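Local coordinates for protein hyaluronoglucosaminidase (Apis mellifera, PDB 1FCQ) that probably hydrolyses hyaluronan as a family 56 glycosidase of bee venom, built on a seven-stranded TIM barrel, and is a major allergen, at residues 11-23 against 38-51. Numbering follows the deposited sequence.
Sequences FNVYWNVPTFMCH and ILQNWMDKFRGEEI
Strand 12-16 of the TIM barrel and the turn that follows it meet the loop leading into strand 51-55. A single beta bridge pairs Tyr14 with Leu39: Leu39 N bonds Val13 O (2.7 Å), and Trp15 N bonds Leu39 O (2.9 Å). Leu39 CD1 lies over one face of the Tyr14 ring, 4.0 Å from its centroid, a CH-pi contact. The carboxylate of Asp44 ties the turn to the loop. Its OD2 accepts from Thr19 OG1 at 2.7 Å on the syn lone pair, and from His23 NE2 at 2.6 Å on the anti side. The histidine bond is nearly straight (170°). Thr19 OG1 in turn receives Trp15 NE1 in the indole plane (2.9 Å), which helps fix that ring's rotation. Gln40 NE2 bonds Asp44 OD1 from above the carboxylate plane, and Gln40 OE1 bonds Ser33. The Phe46 ring reaches Pro18 (chi1 -168°, CG anti to N), where CE1 meets Pro18 CB, and Phe20 CD2 packs on Phe46 CB at 3.4 Å. Two waters bridge Phe46 O and Asn16 ND2, one weakly; Asn16 OD1 bonds Tyr265. Strand 297-301 runs beside strand 12-16, helix 310-328 packs on Val13, Trp15 and Ile38, and the Cys22-Cys313 disulfide links the turn to that helix.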
loop_
_atom_site.group_PDB
_atom_site.type_symbol
_atom_site.label_atom_id
_atom_site.label_comp_id
_atom_site.label_asym_id
_atom_site.label_seq_id
_atom_site.Cartn_x
_atom_site.Cartn_y
_atom_site.Cartn_z
ATOM N N PHE A 11 -7.007 18.588 5.293
ATOM C CA PHE A 11 -7.244 17.502 4.331
ATOM C C PHE A 11 -6.200 17.651 3.233
ATOM O O PHE A 11 -6.165 18.662 2.532
ATOM C CB PHE A 11 -8.679 17.577 3.824
ATOM C CG PHE A 11 -9.130 16.371 3.048
ATOM C CD1 PHE A 11 -9.572 15.239 3.713
ATOM C CD2 PHE A 11 -9.106 16.377 1.665
ATOM C CE1 PHE A 11 -9.980 14.118 3.009
ATOM C CE2 PHE A 11 -9.523 15.257 0.957
ATOM C CZ PHE A 11 -9.959 14.135 1.630
ATOM N N ASN A 12 -5.300 16.685 3.109
ATOM C CA ASN A 12 -4.206 16.751 2.154
ATOM C C ASN A 12 -4.290 15.687 1.066
ATOM O O ASN A 12 -4.333 14.492 1.355
ATOM C CB ASN A 12 -2.872 16.589 2.901
ATOM C CG ASN A 12 -2.618 17.701 3.904
ATOM O OD1 ASN A 12 -2.265 17.447 5.058
ATOM N ND2 ASN A 12 -2.812 18.929 3.448
ATOM N N VAL A 13 -4.330 16.136 -0.187
ATOM C CA VAL A 13 -4.359 15.197 -1.317
ATOM C C VAL A 13 -2.965 15.191 -1.940
ATOM O O VAL A 13 -2.409 16.233 -2.257
ATOM C CB VAL A 13 -5.418 15.531 -2.374
ATOM C CG1 VAL A 13 -5.454 14.482 -3.477
ATOM C CG2 VAL A 13 -6.788 15.629 -1.706
ATOM N N TYR A 14 -2.386 13.995 -2.062
ATOM C CA TYR A 14 -1.025 13.879 -2.589
ATOM C C TYR A 14 -0.905 13.305 -3.987
ATOM O O TYR A 14 -1.577 12.336 -4.334
ATOM C CB TYR A 14 -0.215 12.940 -1.664
ATOM C CG TYR A 14 0.023 13.526 -0.294
ATOM C CD1 TYR A 14 -0.876 13.329 0.740
ATOM C CD2 TYR A 14 1.169 14.295 -0.068
ATOM C CE1 TYR A 14 -0.622 13.892 1.989
ATOM C CE2 TYR A 14 1.416 14.846 1.172
ATOM C CZ TYR A 14 0.515 14.626 2.187
ATOM O OH TYR A 14 0.746 15.184 3.433
ATOM N N TRP A 15 0.004 13.914 -4.773
ATOM C CA TRP A 15 0.224 13.393 -6.126
ATOM C C TRP A 15 1.277 12.288 -6.083
ATOM O O TRP A 15 2.435 12.578 -5.784
ATOM C CB TRP A 15 0.731 14.524 -7.018
ATOM C CG TRP A 15 0.743 14.253 -8.497
ATOM C CD1 TRP A 15 1.834 14.179 -9.311
ATOM C CD2 TRP A 15 -0.398 14.057 -9.349
ATOM N NE1 TRP A 15 1.458 13.942 -10.611
ATOM C CE2 TRP A 15 0.083 13.871 -10.654
ATOM C CE3 TRP A 15 -1.772 14.037 -9.126
ATOM C CZ2 TRP A 15 -0.767 13.661 -11.741
ATOM C CZ3 TRP A 15 -2.625 13.832 -10.201
ATOM C CH2 TRP A 15 -2.107 13.647 -11.483
ATOM N N ASN A 16 0.881 11.058 -6.404
ATOM C CA ASN A 16 1.848 9.950 -6.429
ATOM C C ASN A 16 1.772 9.218 -7.773
ATOM O O ASN A 16 1.892 8.012 -7.925
ATOM C CB ASN A 16 1.645 9.006 -5.247
ATOM C CG ASN A 16 2.762 8.010 -5.012
ATOM O OD1 ASN A 16 2.505 6.862 -4.600
ATOM N ND2 ASN A 16 4.031 8.391 -5.232
ATOM N N VAL A 17 1.500 10.028 -8.804
ATOM C CA VAL A 17 1.433 9.519 -10.191
ATOM C C VAL A 17 2.796 9.834 -10.784
ATOM O O VAL A 17 3.277 10.962 -10.594
ATOM C CB VAL A 17 0.316 10.241 -10.957
ATOM C CG1 VAL A 17 0.295 9.788 -12.417
ATOM C CG2 VAL A 17 -1.062 9.998 -10.369
ATOM N N PRO A 18 3.424 8.950 -11.538
ATOM C CA PRO A 18 4.769 9.151 -12.038
ATOM C C PRO A 18 4.848 9.981 -13.306
ATOM O O PRO A 18 5.480 9.573 -14.277
ATOM C CB PRO A 18 5.291 7.738 -12.250
ATOM C CG PRO A 18 4.072 6.965 -12.596
ATOM C CD PRO A 18 2.953 7.561 -11.770
ATOM N N THR A 19 4.302 11.182 -13.213
ATOM C CA THR A 19 4.310 12.115 -14.333
ATOM C C THR A 19 5.701 12.621 -14.627
ATOM O O THR A 19 5.923 13.184 -15.705
ATOM C CB THR A 19 3.307 13.259 -14.105
ATOM O OG1 THR A 19 3.408 13.748 -12.763
ATOM C CG2 THR A 19 1.888 12.735 -14.333
ATOM N N PHE A 20 6.732 12.339 -13.811
ATOM C CA PHE A 20 8.094 12.702 -14.172
ATOM C C PHE A 20 8.473 12.103 -15.523
ATOM O O PHE A 20 9.263 12.699 -16.261
ATOM C CB PHE A 20 9.087 12.253 -13.086
ATOM C CG PHE A 20 9.314 10.768 -13.063
ATOM C CD1 PHE A 20 10.349 10.200 -13.789
ATOM C CD2 PHE A 20 8.495 9.934 -12.318
ATOM C CE1 PHE A 20 10.549 8.833 -13.785
ATOM C CE2 PHE A 20 8.701 8.568 -12.302
ATOM C CZ PHE A 20 9.735 8.015 -13.034
ATOM N N MET A 21 7.900 10.964 -15.896
ATOM C CA MET A 21 8.145 10.275 -17.151
ATOM C C MET A 21 7.659 11.093 -18.345
ATOM O O MET A 21 8.057 10.787 -19.478
ATOM C CB MET A 21 7.423 8.914 -17.174
ATOM C CG MET A 21 7.664 8.112 -15.894
ATOM S SD MET A 21 6.605 6.649 -15.799
ATOM C CE MET A 21 7.274 5.782 -17.230
ATOM N N CYS A 22 6.821 12.084 -18.133
ATOM C CA CYS A 22 6.299 12.921 -19.210
ATOM C C CYS A 22 7.079 14.210 -19.392
ATOM O O CYS A 22 6.844 14.980 -20.342
ATOM C CB CYS A 22 4.847 13.296 -18.877
ATOM S SG CYS A 22 3.777 11.860 -18.625
ATOM N N HIS A 23 7.986 14.527 -18.459
ATOM C CA HIS A 23 8.733 15.763 -18.524
ATOM C C HIS A 23 9.603 15.832 -19.774
ATOM O O HIS A 23 9.709 16.936 -20.314
ATOM C CB HIS A 23 9.568 16.055 -17.278
ATOM C CG HIS A 23 8.803 16.063 -15.988
ATOM N ND1 HIS A 23 9.467 16.101 -14.772
ATOM C CD2 HIS A 23 7.484 15.983 -15.706
ATOM C CE1 HIS A 23 8.567 16.097 -13.797
ATOM N NE2 HIS A 23 7.361 16.013 -14.339
ATOM N N ILE A 38 -3.652 20.005 -5.333
ATOM C CA ILE A 38 -3.054 18.741 -4.878
ATOM C C ILE A 38 -1.609 19.007 -4.487
ATOM O O ILE A 38 -0.909 19.805 -5.125
ATOM C CB ILE A 38 -3.122 17.712 -6.019
ATOM C CG1 ILE A 38 -4.588 17.401 -6.341
ATOM C CG2 ILE A 38 -2.356 16.444 -5.658
ATOM C CD1 ILE A 38 -4.781 16.786 -7.727
ATOM N N LEU A 39 -1.182 18.378 -3.381
ATOM C CA LEU A 39 0.206 18.525 -2.944
ATOM C C LEU A 39 1.106 17.781 -3.921
ATOM O O LEU A 39 0.873 16.606 -4.264
ATOM C CB LEU A 39 0.393 17.975 -1.527
ATOM C CG LEU A 39 -0.454 18.683 -0.457
ATOM C CD1 LEU A 39 -0.168 18.055 0.905
ATOM C CD2 LEU A 39 -0.193 20.176 -0.420
ATOM N N GLN A 40 2.129 18.471 -4.401
ATOM C CA GLN A 40 3.010 17.994 -5.444
ATOM C C GLN A 40 4.473 18.237 -5.083
ATOM O O GLN A 40 4.867 19.332 -4.661
ATOM C CB GLN A 40 2.673 18.742 -6.746
ATOM C CG GLN A 40 3.395 18.300 -8.000
ATOM C CD GLN A 40 2.801 18.956 -9.239
ATOM O OE1 GLN A 40 2.253 20.068 -9.178
ATOM N NE2 GLN A 40 2.896 18.247 -10.355
ATOM N N ASN A 41 5.243 17.160 -5.233
ATOM C CA ASN A 41 6.682 17.251 -5.004
ATOM C C ASN A 41 7.302 18.337 -5.883
ATOM O O ASN A 41 6.830 18.560 -6.996
ATOM C CB ASN A 41 7.397 15.946 -5.312
ATOM C CG ASN A 41 7.151 14.864 -4.274
ATOM O OD1 ASN A 41 7.061 15.141 -3.085
ATOM N ND2 ASN A 41 7.084 13.643 -4.751
ATOM N N TRP A 42 8.305 19.002 -5.324
ATOM C CA TRP A 42 8.998 20.062 -6.074
ATOM C C TRP A 42 9.464 19.524 -7.419
ATOM O O TRP A 42 9.965 18.407 -7.586
ATOM C CB TRP A 42 10.151 20.567 -5.212
ATOM C CG TRP A 42 10.979 21.656 -5.837
ATOM C CD1 TRP A 42 10.632 22.962 -5.972
ATOM C CD2 TRP A 42 12.271 21.513 -6.427
ATOM N NE1 TRP A 42 11.638 23.653 -6.624
ATOM C CE2 TRP A 42 12.660 22.786 -6.892
ATOM C CE3 TRP A 42 13.149 20.432 -6.592
ATOM C CZ2 TRP A 42 13.885 22.997 -7.532
ATOM C CZ3 TRP A 42 14.357 20.643 -7.228
ATOM C CH2 TRP A 42 14.715 21.927 -7.671
ATOM N N MET A 43 9.249 20.329 -8.463
ATOM C CA MET A 43 9.556 20.030 -9.851
ATOM C C MET A 43 8.850 18.807 -10.409
ATOM O O MET A 43 9.249 18.155 -11.386
ATOM C CB MET A 43 11.077 19.903 -10.053
ATOM C CG MET A 43 11.775 21.262 -9.937
ATOM S SD MET A 43 11.285 22.383 -11.257
ATOM C CE MET A 43 12.044 21.673 -12.686
ATOM N N ASP A 44 7.743 18.412 -9.762
ATOM C CA ASP A 44 6.990 17.219 -10.121
ATOM C C ASP A 44 7.883 15.986 -10.108
ATOM O O ASP A 44 7.660 15.004 -10.828
ATOM C CB ASP A 44 6.256 17.349 -11.455
ATOM C CG ASP A 44 5.268 16.230 -11.730
ATOM O OD1 ASP A 44 4.531 15.813 -10.801
ATOM O OD2 ASP A 44 5.252 15.728 -12.872
ATOM N N LYS A 45 8.832 15.948 -9.164
ATOM C CA LYS A 45 9.695 14.776 -9.020
ATOM C C LYS A 45 8.862 13.634 -8.448
ATOM O O LYS A 45 7.901 13.885 -7.708
ATOM C CB LYS A 45 10.920 15.101 -8.163
ATOM C CG LYS A 45 11.982 15.867 -8.961
ATOM C CD LYS A 45 13.246 16.027 -8.124
ATOM C CE LYS A 45 14.369 16.693 -8.902
ATOM N NZ LYS A 45 15.573 16.885 -8.039
ATOM N N PHE A 46 9.236 12.397 -8.757
ATOM C CA PHE A 46 8.440 11.274 -8.237
ATOM C C PHE A 46 8.620 11.161 -6.717
ATOM O O PHE A 46 7.659 10.886 -6.003
ATOM C CB PHE A 46 8.800 9.951 -8.914
ATOM C CG PHE A 46 7.841 8.821 -8.630
ATOM C CD1 PHE A 46 6.467 9.001 -8.752
ATOM C CD2 PHE A 46 8.326 7.585 -8.242
ATOM C CE1 PHE A 46 5.589 7.963 -8.489
ATOM C CE2 PHE A 46 7.450 6.547 -7.981
ATOM C CZ PHE A 46 6.086 6.725 -8.104
ATOM N N ARG A 47 9.867 11.311 -6.280
ATOM C CA ARG A 47 10.146 11.222 -4.849
ATOM C C ARG A 47 10.647 12.587 -4.389
ATOM O O ARG A 47 11.650 13.040 -4.951
ATOM C CB ARG A 47 11.188 10.148 -4.539
ATOM C CG ARG A 47 10.689 8.761 -4.914
ATOM C CD ARG A 47 11.695 7.646 -4.642
ATOM N NE ARG A 47 11.020 6.408 -5.020
ATOM C CZ ARG A 47 10.976 5.910 -6.250
ATOM N NH1 ARG A 47 10.272 4.802 -6.417
ATOM N NH2 ARG A 47 11.648 6.514 -7.235
ATOM N N GLY A 48 9.974 13.172 -3.407
ATOM C CA GLY A 48 10.398 14.498 -2.969
ATOM C C GLY A 48 9.912 14.794 -1.565
ATOM O O GLY A 48 9.570 13.861 -0.840
ATOM N N GLU A 49 9.817 16.074 -1.218
ATOM C CA GLU A 49 9.438 16.453 0.131
ATOM C C GLU A 49 8.005 16.155 0.540
ATOM O O GLU A 49 7.764 16.088 1.750
ATOM C CB GLU A 49 9.777 17.923 0.410
ATOM C CG GLU A 49 8.869 18.937 -0.212
ATOM C CD GLU A 49 8.816 19.059 -1.721
ATOM O OE1 GLU A 49 9.643 18.512 -2.469
ATOM O OE2 GLU A 49 7.890 19.782 -2.149
ATOM N N GLU A 50 7.080 15.985 -0.388
ATOM C CA GLU A 50 5.694 15.701 -0.037
ATOM C C GLU A 50 5.447 14.202 0.120
ATOM O O GLU A 50 4.774 13.817 1.072
ATOM C CB GLU A 50 4.734 16.218 -1.117
ATOM C CG GLU A 50 4.785 17.728 -1.260
ATOM C CD GLU A 50 4.365 18.469 -0.008
ATOM O OE1 GLU A 50 4.832 19.622 0.138
ATOM O OE2 GLU A 50 3.583 17.995 0.820
ATOM N N ILE A 51 5.980 13.414 -0.808
ATOM C CA ILE A 51 5.743 11.964 -0.758
ATOM C C ILE A 51 6.816 11.189 -1.504
ATOM O O ILE A 51 7.417 11.663 -2.475
ATOM C CB ILE A 51 4.333 11.632 -1.306
ATOM C CG1 ILE A 51 3.988 10.145 -1.160
ATOM C CG2 ILE A 51 4.222 12.059 -2.770
ATOM C CD1 ILE A 51 2.494 9.850 -1.261
HETATM O O HOH W 1 3.710 15.401 3.285
HETATM O O HOH W 2 4.126 14.744 -6.147
HETATM O O HOH W 3 4.913 11.058 -6.243
HETATM O O HOH W 4 7.124 8.361 -5.091
HETATM O O HOH W 5 6.422 12.290 -10.857
HETATM O O HOH W 6 11.468 16.637 -12.397
#